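PDB 1BHE: polygalacturonase from Pectobacterium carotovorum subsp. carotovorum, which hydrolyses the alpha-1,4 linkages between galacturonosyl units of polygalacturonic acid and takes part in the maceration and soft-rotting of plant tissue. Local coordinates for residues V267-M272 against Y296-M301; D2-S7 against G184-K189; N211-Y216 against N239-H244; V167-S172 against W188-K193; G112-G117 against N161-N166. One frame throughout, in Å; residues are numbered along the deposited sequence.

Contact 1: V267-M272 against Y296-M301; sequences VDDLKM and YSNVVM
Val267 and Tyr296 meet on the buried flank of two parallel strands: CG2 of the valine, anti to its own carbonyl carbon, reaches CD1 of the tyrosine ring at 3.7 Å, the two side chains crossing at a slant. At the far end of the same flank Met272 and Met301 run side by side in one direction, and SD of Met272 rests 3.8 Å from CG of Met301. Val299 fills the hollow between these ends, its CG1 near Leu270 CB and the Met272 sulfur. Five backbone hydrogen bonds carry the pairing, among them Met272 N to Val300 O at 2.9 Å. Each chain turns a corner midway, at Asp269 and Asn298, so the contact follows one bend of the right-handed parallel beta-helix of family 28 hydrolases. On the outer side of the bend the Asp269 carboxylate and Asn298 amide lie alongside each other, their planes 11° apart. Asp269 OD2 is hydrogen-bonded to ND1 of His244, one coil back. Ser297 OG donates to Asp268 OD1 over 2.6 Å, meeting it on the anti side and 29° out of the carboxylate plane. Water 1 donates to both Ser297 OG and Val267 O, and water 2 joins Asp268 OD2 to Asn298 ND2. Carbon and sulfur make most of the inner contact, while the Asp268 carboxylate outside takes bonds from a hydroxyl and a water, which would be expected to favour its charged form.

Contact 2: D2-S7 against G184-K189; sequences DSRTVS and GFTAWK
The N-terminal loop, residues 2-7, docks on the outside of the parallel beta-helix, against strand 183-193, through one arginine and a small apolar patch. The Arg4 guanidinium lies with one face over Gly184, whose CA is 3.4 Å above the plane and offset toward the rim; glycine leaves room for this approach. The group is held by Asp2 of its own loop in a side-on salt bridge, NE to OD1 and NH2 to OD2, both through syn lone pairs and nearly in the guanidinium plane. Asp2 OD1 also accepts from Arg4 N, from above the carboxylate plane, closing an Asx turn. NH1 is hydrogen-bonded to OD1 of Asn161, and Asp2 OD2 has a further partner in Thr213, so the loop spans several coils. Val6 and Thr186 slide past each other, CG1 of Val6 lying 3.8 Å from CG2 of Thr186 and also nearing the edge of the Trp188 ring. Arg4 NH2 donates to Thr186 OG1 at 2.9 Å, the hydroxyl tilted 33° from the guanidinium plane.

Contact 3: N211-Y216 against N239-H244; sequences NITIAY and NISILH
Ile212 with Ile240 and Ile214 with Ile242 supply the apolar part of this contact, each pair side by side and pointing the same way. CB of Ile212 sits 3.8 Å from CG1 of Ile240, whereas the second pair meets through its delta methyls, CD1 of Ile214 to CD1 of Ile242 at 3.7 Å. Backbone hydrogen bonds join the strands in parallel register, from Ile212 N to Asn239 O through to Tyr216 N to Leu243 O; that from Ser241 N to Ile212 O, at 2.7 Å, is nearly straight. This is the coil-on-coil stacking of a parallel beta-helix, in which like residues of successive coils line up, isoleucine on isoleucine inside and asparagine on asparagine at the upstream end of the segments. In the asparagine pair the amide planes are 23° apart, and Asn239 ND2 donates to Asn211 OD1 at 3.2 Å from a position tilted 35° out of the carbonyl plane. Asn211 OD1 also bonds to Ser3 OG, and Asn239 OD1 to ND2 of Asn264 of the next coil. Aromatic contacts occupy the other end: the Tyr216 and His244 rings are near parallel but slid apart, barely overlapping. Instead CB of His244 lies over the tyrosine face, 3.8 Å from its centroid, in a CH-pi contact, and the Tyr216 ring also meets that of Trp188.

Contact 4: V167-S172 against W188-K193; sequences VSLINS and WKTTIK
Leu169 and Ile192 form the close-packed side of this pairing of parallel strands, two neighbouring coils of the beta-helix. The two side chains cross, CD1 of Leu169 and CG1 of Ile192 lying 4.1 Å apart in the buried interior, where Ile119 and Ile219 of the flanking coils continue the row. Backbone bonds are shortest here too: Thr191 N reaches Val167 O in a nearly straight bond, and Leu169 N reaches Thr191 O, both at 2.8 Å. Toward the corner at Lys189 the pairing slackens, the bond from Val167 N to Lys189 O stretching to 3.3 Å. The opposite flank is more open. There Ser168 OG touches CB of Thr191 at 3.7 Å, Ile170 keeps CG2 near Lys193, and the end of the exposed Lys193 leads away. Beyond the strand end, Asn171 N donates to Lys193 O, and water 4 donates both to that oxygen and to Asn171 OD1. Lys193 O is thus gripped by a backbone N-H and a water, so the solvent-facing end stays polar while Leu169 and Ile192 meet through carbon alone.

Contact 5: G112-G117 against N161-N166; sequences GIYGPG and NFTLYN
Tyr114 leans across two residues of the neighbouring coil of the parallel beta-helix. CD2 of its ring comes in at the edge of the Tyr165 ring, near that ring's plane, and lies 3.7 Å from Tyr165 CB. The two tyrosines cross at a slant. Farther out, OH of Tyr114 reaches CB of Thr163 at 3.5 Å. Tyr165 OH bonds to Glu8 of the N-terminal segment, which runs over this outer flank. On the inner flank Ile113 meets two side chains differently: it lies alongside Leu164, CB of Ile113 to CD2 of Leu164 at 3.9 Å, but crosses Phe162, placing CD1 at the edge of that ring. The Phe162 face is turned to Gly112, whose CA lies over it, 4.2 Å from the centroid and offset toward the rim, in a CH-pi contact; with no side chain, Gly112 lets the Tyr114 ring and Thr163 O come close. Backbone hydrogen bonds of parallel pairing hold the register, from Ile113 N to Thr163 O and from Tyr165 N to Ile113 O. Past the strands, Pro116, preceded by a cis peptide bond, lies side by side with Asn166. Water 5 bridges this corner, donating to Gly115 O at 3.0 Å and accepting from Asn166 ND2 at 3.1 Å.

Overall arrangement
Contacts 1, 3, 4 and 5 illustrate one rule of the beta-helix, parallel pairing of successive coils, whereas contact 2 lays an irregular N-terminal loop on the outside. Contacts 3 and 5 are mostly buried; contacts 1, 2 and 4 are partly buried. Water bridges edges of contacts 1, 4 and 5, and the salt bridge belongs to the loop of contact 2. Strand 183-193 is shared by contacts 2 and 4, on the two sides of its corner, and bonds through its backbone to segments of contacts 3 and 5. Contact 3 touches both contact 2 and contact 1, strands 237-243 and 258-273 being neighbours. Contacts 1 and 5, with centres about 24 Å apart, do not touch.

Contact 1: V267-M272 against Y296-M301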
# COMPACT_ATOMS: atom_id res chain seq x y z
N VAL A 267 -5.16 -10.55 10.67
CA VAL A 267 -3.90 -9.92 11.01
C VAL A 267 -3.29 -10.65 12.21
O VAL A 267 -3.92 -10.67 13.27
CB VAL A 267 -4.05 -8.43 11.38
CG1 VAL A 267 -2.68 -7.82 11.68
CG2 VAL A 267 -4.74 -7.63 10.29
N ASP A 268 -2.10 -11.21 12.07
CA ASP A 268 -1.44 -11.92 13.15
C ASP A 268 0.07 -11.68 13.14
O ASP A 268 0.71 -11.67 12.09
CB ASP A 268 -1.71 -13.43 13.08
CG ASP A 268 -1.08 -14.18 14.25
OD1 ASP A 268 -1.45 -13.90 15.41
OD2 ASP A 268 -0.21 -15.04 14.03
N ASP A 269 0.64 -11.52 14.33
CA ASP A 269 2.06 -11.31 14.51
C ASP A 269 2.50 -10.04 13.77
O ASP A 269 3.10 -10.10 12.69
CB ASP A 269 2.88 -12.52 14.06
CG ASP A 269 4.35 -12.38 14.41
OD1 ASP A 269 4.69 -11.47 15.21
OD2 ASP A 269 5.17 -13.17 13.91
N LEU A 270 2.19 -8.91 14.37
CA LEU A 270 2.52 -7.61 13.81
C LEU A 270 3.23 -6.73 14.85
O LEU A 270 2.65 -6.42 15.90
CB LEU A 270 1.27 -6.89 13.31
CG LEU A 270 1.47 -5.45 12.80
CD1 LEU A 270 2.46 -5.40 11.66
CD2 LEU A 270 0.13 -4.85 12.38
N LYS A 271 4.47 -6.37 14.55
CA LYS A 271 5.23 -5.51 15.46
C LYS A 271 5.19 -4.08 14.92
O LYS A 271 5.47 -3.85 13.74
CB LYS A 271 6.66 -6.00 15.64
CG LYS A 271 6.84 -6.99 16.77
CD LYS A 271 7.08 -8.40 16.26
CE LYS A 271 8.32 -9.01 16.90
NZ LYS A 271 9.28 -9.51 15.88
N MET A 272 4.79 -3.13 15.76
CA MET A 272 4.69 -1.74 15.34
C MET A 272 5.54 -0.83 16.22
O MET A 272 5.46 -0.88 17.45
CB MET A 272 3.23 -1.28 15.35
CG MET A 272 2.27 -2.19 14.61
SD MET A 272 0.58 -1.61 14.55
CE MET A 272 0.67 -0.38 13.25
N TYR A 296 -7.71 -9.48 14.72
CA TYR A 296 -6.35 -9.05 14.99
C TYR A 296 -5.77 -9.83 16.18
O TYR A 296 -6.41 -9.87 17.24
CB TYR A 296 -6.25 -7.57 15.32
CG TYR A 296 -6.91 -6.58 14.39
CD1 TYR A 296 -6.23 -6.05 13.30
CD2 TYR A 296 -8.21 -6.16 14.61
CE1 TYR A 296 -6.83 -5.14 12.46
CE2 TYR A 296 -8.83 -5.24 13.78
CZ TYR A 296 -8.13 -4.74 12.70
OH TYR A 296 -8.74 -3.83 11.87
N SER A 297 -4.59 -10.41 16.01
CA SER A 297 -3.99 -11.16 17.11
C SER A 297 -2.48 -11.05 17.13
O SER A 297 -1.82 -10.92 16.10
CB SER A 297 -4.40 -12.64 17.05
OG SER A 297 -3.90 -13.25 15.87
N ASN A 298 -1.91 -11.09 18.33
CA ASN A 298 -0.47 -11.03 18.52
C ASN A 298 0.14 -9.77 17.92
O ASN A 298 1.08 -9.81 17.12
CB ASN A 298 0.20 -12.30 17.97
CG ASN A 298 1.62 -12.44 18.46
OD1 ASN A 298 2.07 -11.68 19.33
ND2 ASN A 298 2.36 -13.40 17.93
N VAL A 299 -0.41 -8.63 18.33
CA VAL A 299 0.06 -7.33 17.87
C VAL A 299 0.80 -6.63 19.01
O VAL A 299 0.23 -6.48 20.10
CB VAL A 299 -1.10 -6.43 17.40
CG1 VAL A 299 -0.58 -5.12 16.81
CG2 VAL A 299 -1.97 -7.14 16.37
N VAL A 300 2.06 -6.25 18.81
CA VAL A 300 2.84 -5.56 19.83
C VAL A 300 3.21 -4.17 19.33
O VAL A 300 3.87 -4.05 18.30
CB VAL A 300 4.11 -6.33 20.22
CG1 VAL A 300 4.93 -5.56 21.25
CG2 VAL A 300 3.78 -7.71 20.78
N MET A 301 2.79 -3.13 20.05
CA MET A 301 3.06 -1.76 19.64
C MET A 301 3.93 -0.99 20.63
O MET A 301 3.82 -1.12 21.85
CB MET A 301 1.76 -0.98 19.45
CG MET A 301 0.84 -1.53 18.37
SD MET A 301 -0.80 -0.80 18.46
CE MET A 301 -1.83 -2.26 18.63
O HOH W 1 -5.74 -13.06 14.00
O HOH W 2 1.48 -15.44 16.17
O HOH W 3 4.10 -9.78 17.40

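Contact 2: D2-S7 against G184-K189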
# COMPACT_ATOMS: atom_id res chain seq x y z
N ASP A 2 -6.31 -15.19 3.59
CA ASP A 2 -6.24 -15.49 2.15
C ASP A 2 -6.80 -16.89 1.95
O ASP A 2 -6.50 -17.76 2.78
CB ASP A 2 -4.77 -15.39 1.76
CG ASP A 2 -4.42 -15.45 0.30
OD1 ASP A 2 -5.19 -16.02 -0.50
OD2 ASP A 2 -3.33 -14.94 -0.07
N SER A 3 -7.58 -17.13 0.90
CA SER A 3 -8.19 -18.45 0.73
C SER A 3 -7.23 -19.42 0.04
O SER A 3 -7.46 -20.63 0.02
CB SER A 3 -9.51 -18.38 -0.03
OG SER A 3 -9.32 -18.14 -1.41
N ARG A 4 -6.16 -18.89 -0.53
CA ARG A 4 -5.17 -19.69 -1.21
C ARG A 4 -4.15 -20.29 -0.25
O ARG A 4 -3.93 -19.74 0.83
CB ARG A 4 -4.38 -18.83 -2.21
CG ARG A 4 -5.21 -18.09 -3.25
CD ARG A 4 -4.32 -17.14 -4.04
NE ARG A 4 -3.66 -16.19 -3.14
CZ ARG A 4 -2.57 -15.49 -3.45
NH1 ARG A 4 -2.00 -15.62 -4.64
NH2 ARG A 4 -2.05 -14.65 -2.57
N THR A 5 -3.47 -21.34 -0.70
CA THR A 5 -2.32 -21.84 0.05
C THR A 5 -1.14 -21.02 -0.45
O THR A 5 -0.95 -20.88 -1.66
CB THR A 5 -2.04 -23.33 -0.15
OG1 THR A 5 -2.12 -23.68 -1.53
CG2 THR A 5 -3.07 -24.14 0.62
N VAL A 6 -0.46 -20.33 0.45
CA VAL A 6 0.63 -19.44 0.08
C VAL A 6 1.92 -19.83 0.79
O VAL A 6 1.97 -19.79 2.02
CB VAL A 6 0.31 -17.96 0.40
CG1 VAL A 6 1.48 -17.06 0.00
CG2 VAL A 6 -0.96 -17.49 -0.30
N SER A 7 2.94 -20.15 0.01
CA SER A 7 4.24 -20.49 0.59
C SER A 7 5.28 -19.54 -0.00
O SER A 7 4.92 -18.78 -0.91
CB SER A 7 4.59 -21.96 0.37
OG SER A 7 4.65 -22.28 -1.00
N GLY A 184 -5.52 -12.64 -5.95
CA GLY A 184 -4.26 -13.36 -5.74
C GLY A 184 -3.08 -12.39 -5.81
O GLY A 184 -2.63 -12.02 -6.89
N PHE A 185 -2.62 -11.95 -4.65
CA PHE A 185 -1.47 -11.06 -4.56
C PHE A 185 -0.69 -11.46 -3.31
O PHE A 185 -1.27 -11.54 -2.23
CB PHE A 185 -1.87 -9.59 -4.47
CG PHE A 185 -0.74 -8.65 -4.14
CD1 PHE A 185 0.17 -8.27 -5.11
CD2 PHE A 185 -0.58 -8.15 -2.86
CE1 PHE A 185 1.21 -7.40 -4.82
CE2 PHE A 185 0.46 -7.29 -2.56
CZ PHE A 185 1.36 -6.90 -3.54
N THR A 186 0.60 -11.72 -3.50
CA THR A 186 1.46 -12.10 -2.38
C THR A 186 2.66 -11.15 -2.33
O THR A 186 3.42 -11.08 -3.30
CB THR A 186 1.97 -13.54 -2.52
OG1 THR A 186 0.86 -14.45 -2.41
CG2 THR A 186 2.98 -13.91 -1.44
N ALA A 187 2.81 -10.45 -1.21
CA ALA A 187 3.98 -9.61 -0.96
C ALA A 187 4.72 -10.30 0.20
O ALA A 187 4.10 -10.54 1.24
CB ALA A 187 3.62 -8.18 -0.62
N TRP A 188 5.95 -10.71 -0.03
CA TRP A 188 6.70 -11.49 0.97
C TRP A 188 8.13 -10.98 1.02
O TRP A 188 8.74 -10.78 -0.02
CB TRP A 188 6.64 -12.95 0.57
CG TRP A 188 7.16 -13.96 1.54
CD1 TRP A 188 8.40 -14.01 2.12
CD2 TRP A 188 6.45 -15.11 2.02
NE1 TRP A 188 8.49 -15.11 2.94
CE2 TRP A 188 7.30 -15.80 2.89
CE3 TRP A 188 5.16 -15.62 1.78
CZ2 TRP A 188 6.91 -16.97 3.54
CZ3 TRP A 188 4.78 -16.78 2.43
CH2 TRP A 188 5.66 -17.45 3.29
N LYS A 189 8.63 -10.65 2.21
CA LYS A 189 9.97 -10.06 2.32
C LYS A 189 10.06 -8.77 1.50
O LYS A 189 11.07 -8.48 0.87
CB LYS A 189 11.06 -11.06 1.95
CG LYS A 189 11.42 -11.96 3.14
CD LYS A 189 12.26 -13.16 2.72
CE LYS A 189 12.65 -14.01 3.93
NZ LYS A 189 13.28 -15.29 3.50

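Contact 3: N211-Y216 against N239-H244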
# COMPACT_ATOMS: atom_id res chain seq x y z
N ASN A 211 -8.05 -12.42 -2.07
CA ASN A 211 -6.95 -13.34 -1.85
C ASN A 211 -5.59 -12.66 -1.85
O ASN A 211 -4.78 -12.76 -2.76
CB ASN A 211 -7.04 -14.48 -2.87
CG ASN A 211 -8.35 -15.24 -2.70
OD1 ASN A 211 -8.74 -15.58 -1.58
ND2 ASN A 211 -9.05 -15.50 -3.80
N ILE A 212 -5.31 -11.99 -0.73
CA ILE A 212 -4.09 -11.23 -0.50
C ILE A 212 -3.28 -11.72 0.69
O ILE A 212 -3.83 -11.91 1.78
CB ILE A 212 -4.44 -9.76 -0.16
CG1 ILE A 212 -5.45 -9.15 -1.14
CG2 ILE A 212 -3.17 -8.92 -0.08
CD1 ILE A 212 -5.03 -9.12 -2.58
N THR A 213 -1.97 -11.83 0.51
CA THR A 213 -1.08 -12.18 1.61
C THR A 213 0.06 -11.16 1.69
O THR A 213 0.74 -10.93 0.69
CB THR A 213 -0.46 -13.58 1.50
OG1 THR A 213 -1.48 -14.56 1.73
CG2 THR A 213 0.65 -13.81 2.52
N ILE A 214 0.24 -10.56 2.86
CA ILE A 214 1.39 -9.67 3.08
C ILE A 214 2.15 -10.29 4.27
O ILE A 214 1.58 -10.36 5.36
CB ILE A 214 1.01 -8.21 3.35
CG1 ILE A 214 0.27 -7.59 2.16
CG2 ILE A 214 2.27 -7.40 3.67
CD1 ILE A 214 -0.34 -6.23 2.41
N ALA A 215 3.34 -10.84 4.03
CA ALA A 215 4.06 -11.54 5.09
C ALA A 215 5.55 -11.30 5.11
O ALA A 215 6.19 -10.99 4.10
CB ALA A 215 3.81 -13.05 4.95
N TYR A 216 6.14 -11.37 6.31
CA TYR A 216 7.57 -11.19 6.51
C TYR A 216 8.11 -9.93 5.85
O TYR A 216 9.20 -9.92 5.29
CB TYR A 216 8.30 -12.44 5.99
CG TYR A 216 7.93 -13.67 6.79
CD1 TYR A 216 8.43 -13.87 8.07
CD2 TYR A 216 7.06 -14.62 6.27
CE1 TYR A 216 8.08 -14.99 8.81
CE2 TYR A 216 6.70 -15.74 7.00
CZ TYR A 216 7.22 -15.92 8.26
OH TYR A 216 6.86 -17.03 8.99
N ASN A 239 -10.80 -12.03 1.91
CA ASN A 239 -9.75 -13.00 2.15
C ASN A 239 -8.35 -12.40 2.13
O ASN A 239 -7.64 -12.48 1.13
CB ASN A 239 -9.87 -14.14 1.11
CG ASN A 239 -11.26 -14.73 1.00
OD1 ASN A 239 -12.02 -14.71 1.97
ND2 ASN A 239 -11.62 -15.23 -0.18
N ILE A 240 -7.92 -11.86 3.27
CA ILE A 240 -6.62 -11.21 3.38
C ILE A 240 -5.85 -11.70 4.60
O ILE A 240 -6.42 -11.87 5.68
CB ILE A 240 -6.75 -9.67 3.48
CG1 ILE A 240 -7.39 -9.09 2.22
CG2 ILE A 240 -5.40 -9.00 3.72
CD1 ILE A 240 -7.70 -7.62 2.26
N SER A 241 -4.58 -12.00 4.42
CA SER A 241 -3.70 -12.44 5.49
C SER A 241 -2.53 -11.46 5.64
O SER A 241 -1.80 -11.25 4.68
CB SER A 241 -3.13 -13.83 5.25
OG SER A 241 -4.12 -14.83 5.29
N ILE A 242 -2.39 -10.86 6.81
CA ILE A 242 -1.30 -9.94 7.12
C ILE A 242 -0.51 -10.60 8.27
O ILE A 242 -0.91 -10.52 9.43
CB ILE A 242 -1.81 -8.57 7.58
CG1 ILE A 242 -2.80 -7.95 6.58
CG2 ILE A 242 -0.66 -7.60 7.85
CD1 ILE A 242 -2.25 -7.71 5.19
N LEU A 243 0.53 -11.35 7.92
CA LEU A 243 1.27 -12.14 8.88
C LEU A 243 2.76 -11.89 9.00
O LEU A 243 3.52 -11.92 8.03
CB LEU A 243 1.11 -13.63 8.47
CG LEU A 243 -0.30 -14.13 8.15
CD1 LEU A 243 -0.27 -15.45 7.39
CD2 LEU A 243 -1.13 -14.26 9.41
N HIS A 244 3.25 -11.89 10.25
CA HIS A 244 4.67 -11.81 10.56
C HIS A 244 5.33 -10.58 9.95
O HIS A 244 6.27 -10.67 9.16
CB HIS A 244 5.41 -13.08 10.11
CG HIS A 244 4.69 -14.35 10.48
ND1 HIS A 244 4.42 -14.69 11.78
CD2 HIS A 244 4.15 -15.31 9.70
CE1 HIS A 244 3.76 -15.84 11.79
NE2 HIS A 244 3.58 -16.24 10.54

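Contact 4: V167-S172 against W188-K193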
# COMPACT_ATOMS: atom_id res chain seq x y z
N VAL A 167 12.32 -7.64 -2.06
CA VAL A 167 12.70 -6.42 -2.76
C VAL A 167 12.47 -5.17 -1.93
O VAL A 167 11.63 -5.16 -1.03
CB VAL A 167 11.87 -6.40 -4.07
CG1 VAL A 167 10.37 -6.32 -3.75
CG2 VAL A 167 12.27 -5.27 -5.00
N SER A 168 13.21 -4.09 -2.20
CA SER A 168 13.05 -2.85 -1.47
C SER A 168 12.42 -1.78 -2.38
O SER A 168 12.78 -1.64 -3.54
CB SER A 168 14.36 -2.28 -0.91
OG SER A 168 14.95 -3.18 0.02
N LEU A 169 11.44 -1.07 -1.84
CA LEU A 169 10.74 0.00 -2.53
C LEU A 169 10.91 1.27 -1.71
O LEU A 169 10.50 1.30 -0.55
CB LEU A 169 9.24 -0.29 -2.68
CG LEU A 169 8.85 -1.69 -3.17
CD1 LEU A 169 7.34 -1.83 -3.23
CD2 LEU A 169 9.47 -1.99 -4.53
N ILE A 170 11.60 2.28 -2.25
CA ILE A 170 11.89 3.49 -1.54
C ILE A 170 11.45 4.77 -2.25
O ILE A 170 11.37 4.88 -3.46
CB ILE A 170 13.39 3.65 -1.20
CG1 ILE A 170 14.22 3.87 -2.47
CG2 ILE A 170 13.92 2.46 -0.41
CD1 ILE A 170 15.69 4.12 -2.19
N ASN A 171 11.21 5.79 -1.42
CA ASN A 171 10.88 7.13 -1.87
C ASN A 171 9.82 7.20 -2.96
O ASN A 171 10.01 7.86 -3.99
CB ASN A 171 12.18 7.82 -2.33
CG ASN A 171 13.27 7.76 -1.27
OD1 ASN A 171 12.97 7.93 -0.08
ND2 ASN A 171 14.50 7.52 -1.69
N SER A 172 8.67 6.58 -2.73
CA SER A 172 7.60 6.60 -3.72
C SER A 172 6.93 7.96 -3.78
O SER A 172 6.56 8.55 -2.76
CB SER A 172 6.57 5.51 -3.39
OG SER A 172 5.55 5.49 -4.37
N TRP A 188 5.95 -10.71 -0.03
CA TRP A 188 6.70 -11.49 0.97
C TRP A 188 8.13 -10.98 1.02
O TRP A 188 8.74 -10.78 -0.02
CB TRP A 188 6.64 -12.95 0.57
CG TRP A 188 7.16 -13.96 1.54
CD1 TRP A 188 8.40 -14.01 2.12
CD2 TRP A 188 6.45 -15.11 2.02
NE1 TRP A 188 8.49 -15.11 2.94
CE2 TRP A 188 7.30 -15.80 2.89
CE3 TRP A 188 5.16 -15.62 1.78
CZ2 TRP A 188 6.91 -16.97 3.54
CZ3 TRP A 188 4.78 -16.78 2.43
CH2 TRP A 188 5.66 -17.45 3.29
N LYS A 189 8.63 -10.65 2.21
CA LYS A 189 9.97 -10.06 2.32
C LYS A 189 10.06 -8.77 1.50
O LYS A 189 11.07 -8.48 0.87
CB LYS A 189 11.06 -11.06 1.95
CG LYS A 189 11.42 -11.96 3.14
CD LYS A 189 12.26 -13.16 2.72
CE LYS A 189 12.65 -14.01 3.93
NZ LYS A 189 13.28 -15.29 3.50
N THR A 190 9.01 -7.96 1.55
CA THR A 190 8.98 -6.69 0.85
C THR A 190 9.38 -5.61 1.85
O THR A 190 8.82 -5.57 2.94
CB THR A 190 7.58 -6.37 0.27
OG1 THR A 190 7.30 -7.26 -0.81
CG2 THR A 190 7.51 -4.95 -0.26
N THR A 191 10.36 -4.79 1.48
CA THR A 191 10.76 -3.69 2.36
C THR A 191 10.29 -2.38 1.73
O THR A 191 10.57 -2.16 0.55
CB THR A 191 12.28 -3.66 2.58
OG1 THR A 191 12.63 -4.84 3.32
CG2 THR A 191 12.70 -2.44 3.39
N ILE A 192 9.58 -1.56 2.48
CA ILE A 192 9.12 -0.26 2.01
C ILE A 192 9.70 0.80 2.95
O ILE A 192 9.51 0.70 4.17
CB ILE A 192 7.59 -0.13 1.94
CG1 ILE A 192 7.06 -0.83 0.69
CG2 ILE A 192 7.12 1.32 1.93
CD1 ILE A 192 5.60 -1.21 0.77
N LYS A 193 10.39 1.80 2.39
CA LYS A 193 10.97 2.85 3.22
C LYS A 193 10.88 4.21 2.53
O LYS A 193 11.52 4.49 1.52
CB LYS A 193 12.41 2.54 3.61
CG LYS A 193 13.05 3.52 4.58
CD LYS A 193 12.29 3.67 5.89
CE LYS A 193 13.00 4.69 6.78
NZ LYS A 193 12.44 4.71 8.16
O HOH W 4 13.60 6.17 1.88

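Contact 5: G112-G117 against N161-N166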
# COMPACT_ATOMS: atom_id res chain seq x y z
N GLY A 112 5.36 -10.90 -11.80
CA GLY A 112 5.95 -10.59 -10.50
C GLY A 112 7.16 -9.67 -10.55
O GLY A 112 7.69 -9.38 -11.61
N ILE A 113 7.55 -9.17 -9.39
CA ILE A 113 8.69 -8.26 -9.22
C ILE A 113 9.54 -8.82 -8.08
O ILE A 113 9.02 -9.10 -7.00
CB ILE A 113 8.22 -6.84 -8.89
CG1 ILE A 113 7.54 -6.18 -10.11
CG2 ILE A 113 9.36 -5.96 -8.40
CD1 ILE A 113 6.74 -4.95 -9.75
N TYR A 114 10.81 -9.08 -8.35
CA TYR A 114 11.72 -9.75 -7.43
C TYR A 114 12.99 -8.94 -7.18
O TYR A 114 13.49 -8.31 -8.12
CB TYR A 114 12.12 -11.13 -8.00
CG TYR A 114 10.95 -12.06 -8.22
CD1 TYR A 114 10.15 -11.96 -9.36
CD2 TYR A 114 10.60 -13.01 -7.27
CE1 TYR A 114 9.02 -12.76 -9.52
CE2 TYR A 114 9.49 -13.83 -7.43
CZ TYR A 114 8.71 -13.69 -8.56
OH TYR A 114 7.61 -14.50 -8.72
N GLY A 115 13.52 -8.98 -5.96
CA GLY A 115 14.78 -8.32 -5.63
C GLY A 115 15.91 -9.34 -5.48
O GLY A 115 15.97 -10.29 -6.24
N PRO A 116 16.87 -9.05 -4.60
CA PRO A 116 16.80 -8.02 -3.61
C PRO A 116 17.35 -6.64 -3.91
O PRO A 116 17.71 -5.91 -2.98
CB PRO A 116 17.58 -8.63 -2.43
CG PRO A 116 18.67 -9.39 -3.11
CD PRO A 116 18.06 -9.92 -4.37
N GLY A 117 17.30 -6.24 -5.16
CA GLY A 117 17.58 -4.87 -5.57
C GLY A 117 16.49 -3.93 -5.05
O GLY A 117 15.60 -4.30 -4.29
N ASN A 161 -2.83 -13.82 -9.31
CA ASN A 161 -1.61 -14.37 -8.73
C ASN A 161 -0.33 -13.63 -9.09
O ASN A 161 0.60 -14.13 -9.72
CB ASN A 161 -1.56 -15.87 -9.07
CG ASN A 161 -2.68 -16.65 -8.40
OD1 ASN A 161 -3.25 -16.25 -7.37
ND2 ASN A 161 -3.03 -17.80 -8.96
N PHE A 162 -0.26 -12.38 -8.62
CA PHE A 162 0.89 -11.50 -8.80
C PHE A 162 1.80 -11.68 -7.59
O PHE A 162 1.29 -11.84 -6.47
CB PHE A 162 0.45 -10.03 -8.89
CG PHE A 162 1.56 -9.10 -9.29
CD1 PHE A 162 2.42 -8.57 -8.34
CD2 PHE A 162 1.76 -8.78 -10.61
CE1 PHE A 162 3.46 -7.73 -8.72
CE2 PHE A 162 2.80 -7.95 -11.00
CZ PHE A 162 3.65 -7.42 -10.05
N THR A 163 3.11 -11.65 -7.78
CA THR A 163 4.06 -11.84 -6.68
C THR A 163 5.00 -10.65 -6.54
O THR A 163 5.53 -10.17 -7.53
CB THR A 163 4.93 -13.10 -6.93
OG1 THR A 163 4.09 -14.26 -6.94
CG2 THR A 163 5.99 -13.25 -5.84
N LEU A 164 5.22 -10.20 -5.31
CA LEU A 164 6.16 -9.14 -4.97
C LEU A 164 7.10 -9.76 -3.91
O LEU A 164 6.61 -10.01 -2.80
CB LEU A 164 5.45 -7.96 -4.33
CG LEU A 164 5.78 -6.52 -4.65
CD1 LEU A 164 5.52 -5.62 -3.44
CD2 LEU A 164 7.17 -6.29 -5.21
N TYR A 165 8.35 -10.04 -4.26
CA TYR A 165 9.19 -10.77 -3.31
C TYR A 165 10.61 -10.27 -3.11
O TYR A 165 11.31 -9.99 -4.09
CB TYR A 165 9.30 -12.21 -3.87
CG TYR A 165 10.19 -13.14 -3.08
CD1 TYR A 165 9.91 -13.48 -1.77
CD2 TYR A 165 11.32 -13.69 -3.68
CE1 TYR A 165 10.73 -14.34 -1.06
CE2 TYR A 165 12.14 -14.56 -2.98
CZ TYR A 165 11.84 -14.88 -1.67
OH TYR A 165 12.67 -15.75 -0.98
N ASN A 166 11.05 -10.29 -1.85
CA ASN A 166 12.45 -10.03 -1.53
C ASN A 166 12.96 -8.79 -2.24
O ASN A 166 13.94 -8.87 -2.96
CB ASN A 166 13.22 -11.29 -1.97
CG ASN A 166 14.67 -11.35 -1.57
OD1 ASN A 166 15.07 -10.77 -0.56
ND2 ASN A 166 15.47 -12.05 -2.37
O HOH W 5 14.27 -12.47 -5.20